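PDB 5AMV: pectate lyase from Bacillus subtilis, which cleaves alpha-1,4-linked polygalacturonate by calcium-dependent elimination, releasing oligosaccharides with unsaturated galacturonosyl groups at their non-reducing ends. Local coordinates for residues Asn65-Asp68 / Asn69-Leu73; Asp124-Ala127 / Asn128-Ile131; Asp77-Asp80 / Pro81-Leu85. All blocks are in the same frame, centred on the assembly; numbering follows the deposited sequence. Where two conformers were deposited one is given.

Contact 1. Residues Asn65-Asp68 / Asn69-Leu73; sequences NVDD and NLKPL
Asp67 takes two backbone N-H groups on a single carboxylate oxygen: Asn69 N lies 2.8 Å and Lys71 N 2.9 Å from Asp67 OD1. They reach it from opposite faces of the carboxylate plane. The bond from Asn69 N makes an Asx turn; the carboxylate is brought between these N-H groups with chi1 at 69°, CG lying between the backbone N and the carbonyl carbon. The other oxygen, OD2, receives two waters, one also donating to Pro72 O and the other to Asn69 OD1.

Among the backbones, Leu70 N bonds Asp67 O at 2.9 Å, closing a type I turn, and Asp67 N bonds Lys71 O at 2.9 Å. With Leu70 at positive phi (67°), this pair of bonds defines a type I turn plus G1 beta bulge. Leu73 N to Asn65 O then frames Val66 and Pro72 as a non-hydrogen-bonded antiparallel pair, with CA atoms 4.4 Å apart.

Packing completes the contact: Leu73 CD1 rests on the backbone, 3.5 Å from Val66 C, while its CD2 meets Asp67 CB. The Val66 and Leu70 side chains cross obliquely, CG2 of Val66 lying 4.2 Å from CD2 of Leu70. Within the turn, Asp68 OD1 forms a salt bridge with Arg120 of helix 105-121.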
ATOM      1  N   ASN A  65      -9.471  10.120 -12.255  1.00  6.75           N
ATOM      2  CA  ASN A  65      -9.075  11.473 -12.758  1.00  7.00           C
ATOM      3  C   ASN A  65     -10.079  11.935 -13.816  1.00  7.17           C
ATOM      4  O   ASN A  65      -9.749  12.071 -14.987  1.00  8.16           O
ATOM      5  CB  ASN A  65      -7.670  11.408 -13.327  1.00  6.83           C
ATOM      6  CG  ASN A  65      -6.619  11.440 -12.216  1.00  7.94           C
ATOM      7  OD1 ASN A  65      -6.454  12.469 -11.555  1.00  6.89           O
ATOM      8  ND2 ASN A  65      -5.887  10.323 -12.027  1.00  6.97           N
ATOM      9  N   VAL A  66     -11.305  12.184 -13.366  1.00  8.07           N
ATOM     10  CA  VAL A  66     -12.395  12.632 -14.270  1.00  8.81           C
ATOM     11  C   VAL A  66     -13.232  13.675 -13.586  1.00  9.54           C
ATOM     12  O   VAL A  66     -13.289  13.755 -12.324  1.00  8.15           O
ATOM     13  CB  VAL A  66     -13.283  11.464 -14.759  1.00  9.29           C
ATOM     14  CG1 VAL A  66     -12.483  10.462 -15.618  1.00  9.17           C
ATOM     15  CG2 VAL A  66     -13.918  10.747 -13.613  1.00  9.74           C
ATOM     16  N   ASP A  67     -13.899  14.489 -14.405  1.00  9.12           N
ATOM     17  CA  ASP A  67     -14.759  15.519 -13.841  1.00  9.29           C
ATOM     18  C   ASP A  67     -16.205  15.027 -13.592  1.00 11.79           C
ATOM     19  O   ASP A  67     -16.498  13.826 -13.657  1.00 11.25           O
ATOM     20  CB  ASP A  67     -14.668  16.793 -14.702  1.00  9.74           C
ATOM     21  CG  ASP A  67     -15.306  16.638 -16.086  1.00 11.05           C
ATOM     22  OD1 ASP A  67     -16.112  15.712 -16.335  1.00 10.11           O
ATOM     23  OD2 ASP A  67     -14.959  17.473 -16.964  1.00 13.80           O
ATOM     24  N   ASP A  68     -17.086  15.947 -13.239  1.00 12.10           N
ATOM     25  CA  ASP A  68     -18.464  15.553 -12.911  1.00 13.99           C
ATOM     26  C   ASP A  68     -19.204  14.978 -14.098  1.00 13.70           C
ATOM     27  O   ASP A  68     -20.209  14.303 -13.931  1.00 13.72           O
ATOM     28  CB  ASP A  68     -19.231  16.740 -12.292  1.00 15.58           C
ATOM     29  CG  ASP A  68     -18.806  17.012 -10.872  1.00 20.33           C
ATOM     30  OD1 ASP A  68     -17.933  16.281 -10.343  1.00 24.29           O
ATOM     31  OD2 ASP A  68     -19.368  17.949 -10.275  1.00 27.40           O
ATOM     32  N   ASN A  69     -18.709  15.234 -15.306  1.00 13.40           N
ATOM     33  CA  ASN A  69     -19.288  14.638 -16.500  1.00 13.52           C
ATOM     34  C   ASN A  69     -18.498  13.443 -17.007  1.00 13.92           C
ATOM     35  O   ASN A  69     -18.645  13.032 -18.165  1.00 13.46           O
ATOM     36  CB  ASN A  69     -19.354  15.714 -17.600  1.00 14.87           C
ATOM     37  CG  ASN A  69     -20.243  16.885 -17.202  1.00 18.99           C
ATOM     38  OD1 ASN A  69     -19.876  18.061 -17.352  1.00 23.62           O
ATOM     39  ND2 ASN A  69     -21.402  16.568 -16.655  1.00 18.66           N
ATOM     40  N   LEU A  70     -17.597  12.922 -16.156  1.00 12.09           N
ATOM     41  CA  LEU A  70     -16.761  11.764 -16.483  1.00 10.68           C
ATOM     42  C   LEU A  70     -15.743  12.025 -17.592  1.00 10.93           C
ATOM     43  O   LEU A  70     -15.248  11.090 -18.185  1.00 12.15           O
ATOM     44  CB  LEU A  70     -17.612  10.514 -16.797  1.00  8.58           C
ATOM     45  CG  LEU A  70     -18.672  10.190 -15.726  1.00  9.71           C
ATOM     46  CD1 LEU A  70     -19.405   8.957 -16.181  1.00 12.28           C
ATOM     47  CD2 LEU A  70     -17.926   9.935 -14.416  1.00  8.67           C
ATOM     48  N   LYS A  71     -15.426  13.293 -17.842  1.00 11.10           N
ATOM     49  CA  LYS A  71     -14.415  13.685 -18.828  0.50 10.84           C
ATOM     50  C   LYS A  71     -13.036  13.626 -18.179  1.00 10.53           C
ATOM     51  O   LYS A  71     -12.881  14.149 -17.091  1.00 10.38           O
ATOM     52  CB  LYS A  71     -14.669  15.133 -19.291  0.50 11.59           C
ATOM     53  CG  LYS A  71     -15.973  15.357 -20.046  0.50 13.40           C
ATOM     54  CD  LYS A  71     -15.956  14.613 -21.376  0.50 15.07           C
ATOM     55  CE  LYS A  71     -15.276  15.430 -22.468  0.50 17.78           C
ATOM     56  NZ  LYS A  71     -15.189  14.686 -23.765  0.50 21.85           N
ATOM     57  N   PRO A  72     -12.031  13.036 -18.865  1.00 11.16           N
ATOM     58  CA  PRO A  72     -10.669  13.020 -18.309  1.00 11.10           C
ATOM     59  C   PRO A  72     -10.125  14.385 -17.891  1.00 10.77           C
ATOM     60  O   PRO A  72     -10.388  15.425 -18.530  1.00  9.67           O
ATOM     61  CB  PRO A  72      -9.814  12.504 -19.461  1.00 12.59           C
ATOM     62  CG  PRO A  72     -10.782  11.783 -20.375  1.00 12.43           C
ATOM     63  CD  PRO A  72     -12.149  12.244 -20.114  1.00 11.15           C
ATOM     64  N   LEU A  73      -9.362  14.373 -16.787  1.00  9.05           N
ATOM     65  CA  LEU A  73      -8.665  15.554 -16.282  1.00  9.27           C
ATOM     66  C   LEU A  73      -7.194  15.185 -16.287  1.00  9.55           C
ATOM     67  O   LEU A  73      -6.820  14.101 -15.771  1.00 10.70           O
ATOM     68  CB  LEU A  73      -9.063  15.841 -14.819  1.00  7.77           C
ATOM     69  CG  LEU A  73     -10.538  16.212 -14.670  1.00  9.15           C
ATOM     70  CD1 LEU A  73     -10.951  16.243 -13.235  1.00  8.41           C
ATOM     71  CD2 LEU A  73     -10.860  17.601 -15.295  1.00 10.74           C
TER
HETATM   72  O   HOH W   1     -12.449  17.396 -18.538  1.00 14.41           O
HETATM   73  O   HOH W   2     -16.886  18.255 -18.618  1.00 23.54           O

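Contact 2. Residues Asp124-Ala127 / Asn128-Ile131; sequences DIPA and NTTI
Ile125 turns its side chain across the bend toward the strand that follows; both branches of its side chain reach Ile131, and CG2 also meets Thr129. Its CD1 meets Ile131 CD1 tip to tip at 3.8 Å. Its CG2 reaches Thr129 CG2 at 3.9 Å, the two side chains crossing at about a right angle, and sits equally close to Ile131 CD1. Phe145 and Ile154 also pack against Ile131, and Phe145, Ile147 and Val152 against Ile125, so the pair belongs to an apolar layer shared with the next coil; Leu45 of helix 38-45 touches both isoleucines.

Pro126 supplies the polar contact. Its carbonyl oxygen accepts from Thr129 OG1 at 2.7 Å, with the donor standing 55° out of the carbonyl plane. The hydroxyl lies there because chi1 of Thr129 (-60°) sets OG1 anti to its own carbonyl carbon, while CG2 goes to the apolar side facing Ile125. Thr129 OG1 is also bonded to Lys54 NZ, so this buried hydroxyl is engaged twice. A valine in place of Thr129 would probably leave Pro126 O without this donor and Lys54 NZ without its hydroxyl partner.

This bend is one of the tight turns of the right-handed parallel beta-helix of polysaccharide lyase family 1: it leads from strand 122-124, in one parallel sheet, to strand 129-133, in another.

Ala127 brings the chain to the corner, where Asn128 adopts a left-handed backbone conformation (phi 59°). The side-chain amide of Asn128 donates through ND2 to Thr51 O and accepts at OD1 from Asn151 ND2, the latter recalling the asparagine stacks of pectate lyase turns.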
ATOM      1  N   ASP A 124     -12.961   8.524   0.749  1.00  9.50           N
ATOM      2  CA  ASP A 124     -13.004   7.817   2.033  1.00 10.04           C
ATOM      3  C   ASP A 124     -13.995   6.689   1.992  1.00  9.47           C
ATOM      4  O   ASP A 124     -15.132   6.830   1.502  1.00  9.88           O
ATOM      5  CB  ASP A 124     -13.340   8.744   3.200  1.00 11.07           C
ATOM      6  CG  ASP A 124     -12.257   9.826   3.447  1.00 13.67           C
ATOM      7  OD1 ASP A 124     -11.073   9.718   3.019  1.00 13.52           O
ATOM      8  OD2 ASP A 124     -12.598  10.836   4.084  1.00 15.36           O
ATOM      9  N   ILE A 125     -13.553   5.547   2.515  1.00  8.74           N
ATOM     10  CA  ILE A 125     -14.411   4.370   2.600  1.00  8.23           C
ATOM     11  C   ILE A 125     -15.035   4.330   4.008  1.00  9.36           C
ATOM     12  O   ILE A 125     -14.301   4.190   5.011  1.00 10.10           O
ATOM     13  CB  ILE A 125     -13.637   3.057   2.336  1.00  8.20           C
ATOM     14  CG1 ILE A 125     -12.677   3.217   1.117  1.00  6.95           C
ATOM     15  CG2 ILE A 125     -14.645   1.887   2.204  1.00  8.99           C
ATOM     16  CD1 ILE A 125     -13.346   3.665  -0.250  1.00  7.18           C
ATOM     17  N   PRO A 126     -16.362   4.495   4.093  1.00  8.15           N
ATOM     18  CA  PRO A 126     -16.980   4.526   5.423  1.00  8.81           C
ATOM     19  C   PRO A 126     -17.100   3.138   6.016  1.00  8.81           C
ATOM     20  O   PRO A 126     -16.828   2.116   5.360  1.00  8.75           O
ATOM     21  CB  PRO A 126     -18.383   5.096   5.133  1.00  9.27           C
ATOM     22  CG  PRO A 126     -18.722   4.569   3.761  1.00 12.46           C
ATOM     23  CD  PRO A 126     -17.377   4.510   3.006  1.00  9.01           C
ATOM     24  N   ALA A 127     -17.478   3.100   7.296  1.00  9.53           N
ATOM     25  CA  ALA A 127     -17.561   1.849   8.038  1.00 10.31           C
ATOM     26  C   ALA A 127     -18.569   0.857   7.452  1.00  9.98           C
ATOM     27  O   ALA A 127     -19.595   1.261   6.855  1.00 10.53           O
ATOM     28  CB  ALA A 127     -17.959   2.162   9.495  1.00 11.45           C
ATOM     29  N   ASN A 128     -18.324  -0.434   7.705  1.00 10.34           N
ATOM     30  CA  ASN A 128     -19.240  -1.524   7.325  1.00 10.02           C
ATOM     31  C   ASN A 128     -19.483  -1.548   5.828  1.00 10.49           C
ATOM     32  O   ASN A 128     -20.631  -1.500   5.352  1.00 10.75           O
ATOM     33  CB  ASN A 128     -20.581  -1.419   8.088  1.00 10.36           C
ATOM     34  CG  ASN A 128     -20.386  -1.226   9.589  1.00 11.47           C
ATOM     35  OD1 ASN A 128     -19.610  -1.934  10.225  1.00 14.73           O
ATOM     36  ND2 ASN A 128     -21.078  -0.245  10.159  1.00 12.66           N
ATOM     37  N   THR A 129     -18.377  -1.596   5.082  1.00  9.00           N
ATOM     38  CA  THR A 129     -18.443  -1.519   3.621  1.00  8.79           C
ATOM     39  C   THR A 129     -17.656  -2.667   3.049  1.00  8.39           C
ATOM     40  O   THR A 129     -16.534  -2.937   3.517  1.00  9.21           O
ATOM     41  CB  THR A 129     -17.823  -0.223   3.128  1.00  8.49           C
ATOM     42  OG1 THR A 129     -18.534   0.901   3.670  1.00  9.50           O
ATOM     43  CG2 THR A 129     -17.865  -0.148   1.616  1.00  8.67           C
ATOM     44  N   THR A 130     -18.226  -3.320   2.029  1.00  8.57           N
ATOM     45  CA  THR A 130     -17.511  -4.290   1.220  1.00  8.23           C
ATOM     46  C   THR A 130     -17.482  -3.783  -0.216  1.00  8.94           C
ATOM     47  O   THR A 130     -18.517  -3.423  -0.765  1.00 10.19           O
ATOM     48  CB  THR A 130     -18.175  -5.679   1.240  1.00  9.42           C
ATOM     49  OG1 THR A 130     -18.088  -6.224   2.573  1.00  8.42           O
ATOM     50  CG2 THR A 130     -17.518  -6.649   0.173  1.00  8.46           C
ATOM     51  N   ILE A 131     -16.282  -3.705  -0.783  1.00  8.36           N
ATOM     52  CA  ILE A 131     -16.121  -3.274  -2.171  1.00  7.42           C
ATOM     53  C   ILE A 131     -15.386  -4.390  -2.895  1.00  7.18           C
ATOM     54  O   ILE A 131     -14.274  -4.740  -2.528  1.00  8.11           O
ATOM     55  CB  ILE A 131     -15.314  -1.934  -2.301  1.00  6.71           C
ATOM     56  CG1 ILE A 131     -15.851  -0.859  -1.335  1.00  8.95           C
ATOM     57  CG2 ILE A 131     -15.163  -1.482  -3.813  1.00  9.04           C
ATOM     58  CD1 ILE A 131     -15.102   0.501  -1.405  1.00  9.84           C
TER

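Contact 3. Residues Asp77-Asp80 / Pro81-Leu85; sequences DYKD and PEYDL
Asp80 organises the turn through both its side chain and its carbonyl. OD2 accepts Glu82 N at 2.9 Å in an Asx turn, the N-H arriving 38° out of the carboxylate plane. Asp80 O accepts Tyr83 N at 3.0 Å and so closes the type I turn from Asp80 to Tyr83. In the conformer described, one of two deposited, Lys79 NZ adds a second bond to Asp80 O at 3.0 Å, reaching it from the opposite face to Tyr83 N. The same ammonium also donates to Tyr83 O at 2.8 Å, in the carbonyl plane, its chain being bent at chi3 (72°) and chi4 to fold back over the turn.

One water donates to both Asp80 OD2 and Glu82 OE2, bridging carboxylate oxygens that stand 4.3 Å apart and might otherwise repel each other. Asp80 OD1 is held in a salt bridge by Arg112, which probably offsets some of that negative charge.

Outside these bonds, Lys79 CG lies at the edge of the Tyr83 ring, near its plane and 3.6 Å from Tyr83 CD2, the two side chains crossing at about a right angle.

The turn joins helix 75-78 to helix 85-92, whose N-cap is Asp84, and lies against helix 105-121, where Ala109 touches both Asp80 and Tyr83; the Tyr83 ring meets that of Phe166 nearly at right angles.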
ATOM      1  N   ASP A  77      -5.631  20.610 -16.056  1.00  7.99           N
ATOM      2  CA  ASP A  77      -6.980  20.781 -15.484  1.00  7.59           C
ATOM      3  C   ASP A  77      -6.879  21.058 -13.981  1.00  8.95           C
ATOM      4  O   ASP A  77      -7.690  21.793 -13.428  1.00 11.88           O
ATOM      5  CB  ASP A  77      -7.894  19.577 -15.755  1.00  8.38           C
ATOM      6  CG  ASP A  77      -8.109  19.378 -17.243  1.00 11.04           C
ATOM      7  OD1 ASP A  77      -8.813  20.251 -17.813  1.00 12.81           O
ATOM      8  OD2 ASP A  77      -7.557  18.419 -17.818  1.00  9.14           O
ATOM      9  N   TYR A  78      -5.872  20.509 -13.340  1.00  7.48           N
ATOM     10  CA  TYR A  78      -5.668  20.670 -11.914  1.00  7.42           C
ATOM     11  C   TYR A  78      -4.709  21.799 -11.573  1.00  8.07           C
ATOM     12  O   TYR A  78      -4.731  22.282 -10.436  1.00  8.67           O
ATOM     13  CB  TYR A  78      -5.006  19.394 -11.376  1.00  7.16           C
ATOM     14  CG  TYR A  78      -5.821  18.156 -11.499  1.00  5.94           C
ATOM     15  CD1 TYR A  78      -7.103  18.082 -10.969  1.00  5.26           C
ATOM     16  CD2 TYR A  78      -5.275  17.009 -12.063  1.00  5.16           C
ATOM     17  CE1 TYR A  78      -7.856  16.888 -11.037  1.00  5.38           C
ATOM     18  CE2 TYR A  78      -6.019  15.809 -12.128  1.00  7.31           C
ATOM     19  CZ  TYR A  78      -7.285  15.753 -11.614  1.00  6.87           C
ATOM     20  OH  TYR A  78      -8.029  14.608 -11.612  1.00  8.24           O
ATOM     21  N   LYS A  79      -3.863  22.196 -12.524  1.00  7.69           N
ATOM     22  CA  LYS A  79      -2.746  23.115 -12.218  0.50  6.91           C
ATOM     23  C   LYS A  79      -3.270  24.464 -11.764  1.00  7.31           C
ATOM     24  O   LYS A  79      -4.157  25.061 -12.390  1.00  8.56           O
ATOM     25  CB  LYS A  79      -1.813  23.313 -13.414  0.50  7.97           C
ATOM     26  CG  LYS A  79      -0.510  23.993 -12.990  0.50  6.28           C
ATOM     27  CD  LYS A  79       0.379  24.363 -14.176  0.50  7.10           C
ATOM     28  CE  LYS A  79      -0.163  25.554 -15.027  0.50  5.86           C
ATOM     29  NZ  LYS A  79      -0.145  26.954 -14.379  0.50  5.77           N
ATOM     30  N   ASP A  80      -2.733  24.936 -10.641  1.00  5.94           N
ATOM     31  CA  ASP A  80      -3.105  26.300 -10.193  1.00  6.65           C
ATOM     32  C   ASP A  80      -2.593  27.269 -11.240  1.00  6.85           C
ATOM     33  O   ASP A  80      -1.484  27.134 -11.712  1.00  7.18           O
ATOM     34  CB  ASP A  80      -2.451  26.600  -8.837  1.00  6.35           C
ATOM     35  CG  ASP A  80      -2.886  27.937  -8.268  1.00  8.51           C
ATOM     36  OD1 ASP A  80      -3.962  27.952  -7.632  1.00 10.00           O
ATOM     37  OD2 ASP A  80      -2.140  28.918  -8.466  1.00  9.10           O
ATOM     38  N   PRO A  81      -3.356  28.352 -11.511  1.00  7.50           N
ATOM     39  CA  PRO A  81      -2.866  29.328 -12.502  1.00  8.90           C
ATOM     40  C   PRO A  81      -1.463  29.881 -12.247  1.00 10.37           C
ATOM     41  O   PRO A  81      -0.760  30.290 -13.205  1.00 12.08           O
ATOM     42  CB  PRO A  81      -3.896  30.476 -12.397  1.00  8.79           C
ATOM     43  CG  PRO A  81      -5.145  29.761 -12.019  1.00  9.93           C
ATOM     44  CD  PRO A  81      -4.750  28.614 -11.097  1.00  8.02           C
ATOM     45  N   GLU A  82      -1.071  29.959 -10.968  1.00  9.86           N
ATOM     46  CA  GLU A  82       0.229  30.529 -10.632  1.00  9.99           C
ATOM     47  C   GLU A  82       1.374  29.519 -10.563  1.00  9.89           C
ATOM     48  O   GLU A  82       2.524  29.901 -10.435  1.00 12.38           O
ATOM     49  CB  GLU A  82       0.158  31.249  -9.299  1.00 11.04           C
ATOM     50  CG  GLU A  82      -0.669  32.557  -9.351  1.00 14.18           C
ATOM     51  CD  GLU A  82      -0.879  33.126  -7.958  1.00 15.76           C
ATOM     52  OE1 GLU A  82       0.108  33.558  -7.279  1.00 19.45           O
ATOM     53  OE2 GLU A  82      -2.032  33.102  -7.511  1.00 17.35           O
ATOM     54  N   TYR A  83       1.057  28.236 -10.608  1.00  9.58           N
ATOM     55  CA  TYR A  83       2.119  27.241 -10.476  1.00  8.98           C
ATOM     56  C   TYR A  83       2.812  26.986 -11.808  1.00  9.25           C
ATOM     57  O   TYR A  83       2.152  26.901 -12.847  1.00  9.93           O
ATOM     58  CB  TYR A  83       1.528  25.941  -9.962  1.00  8.60           C
ATOM     59  CG  TYR A  83       2.519  24.784  -9.965  1.00  7.71           C
ATOM     60  CD1 TYR A  83       3.490  24.658  -8.955  1.00  7.59           C
ATOM     61  CD2 TYR A  83       2.452  23.824 -10.956  1.00  7.64           C
ATOM     62  CE1 TYR A  83       4.377  23.566  -8.970  1.00 10.03           C
ATOM     63  CE2 TYR A  83       3.296  22.726 -10.973  1.00  7.84           C
ATOM     64  CZ  TYR A  83       4.253  22.605  -9.980  1.00  7.34           C
ATOM     65  OH  TYR A  83       5.094  21.500  -9.998  1.00  7.60           O
ATOM     66  N   ASP A  84       4.151  26.899 -11.761  1.00  9.53           N
ATOM     67  CA  ASP A  84       4.938  26.524 -12.921  0.50 10.03           C
ATOM     68  C   ASP A  84       6.145  25.765 -12.418  1.00 10.31           C
ATOM     69  O   ASP A  84       6.889  26.238 -11.531  1.00  9.78           O
ATOM     70  CB  ASP A  84       5.377  27.755 -13.690  0.50 10.52           C
ATOM     71  CG  ASP A  84       6.233  27.415 -14.903  0.50 11.98           C
ATOM     72  OD1 ASP A  84       5.650  27.024 -15.934  0.50 13.38           O
ATOM     73  OD2 ASP A  84       7.474  27.568 -14.809  0.50 13.80           O
ATOM     74  N   LEU A  85       6.296  24.543 -12.926  1.00 10.54           N
ATOM     75  CA  LEU A  85       7.383  23.658 -12.445  1.00 10.15           C
ATOM     76  C   LEU A  85       8.758  24.346 -12.564  1.00 10.42           C
ATOM     77  O   LEU A  85       9.553  24.306 -11.629  1.00  9.80           O
ATOM     78  CB  LEU A  85       7.377  22.292 -13.144  1.00 11.09           C
ATOM     79  CG  LEU A  85       8.483  21.309 -12.752  1.00 11.05           C
ATOM     80  CD1 LEU A  85       8.518  21.017 -11.208  1.00  9.89           C
ATOM     81  CD2 LEU A  85       8.414  20.004 -13.589  1.00 13.85           C
TER
HETATM   82  O   HOH W   3      -3.836  31.237  -8.276  1.00 12.25           O

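In the fold
Along the chain the contacts come in the order 1, 3, 2, each a local turn finished before the next begins; none nests in or crosses another. Contact 1 folds back the loop between strand 61-63 and helix 75-78. Contact 3 then turns the chain from helix 75-78 to helix 85-92. These two touch: Asn65 OD1 and Tyr78 OH lie 2.7 Å apart, a probable hydrogen bond, and both bind helix 105-121, through Arg120 and Arg112 respectively. That helix runs into strand 122-124, after which contact 2 turns the beta-helix coil; its centre is about 23 Å from that of contact 1, though helix 38-45 touches both.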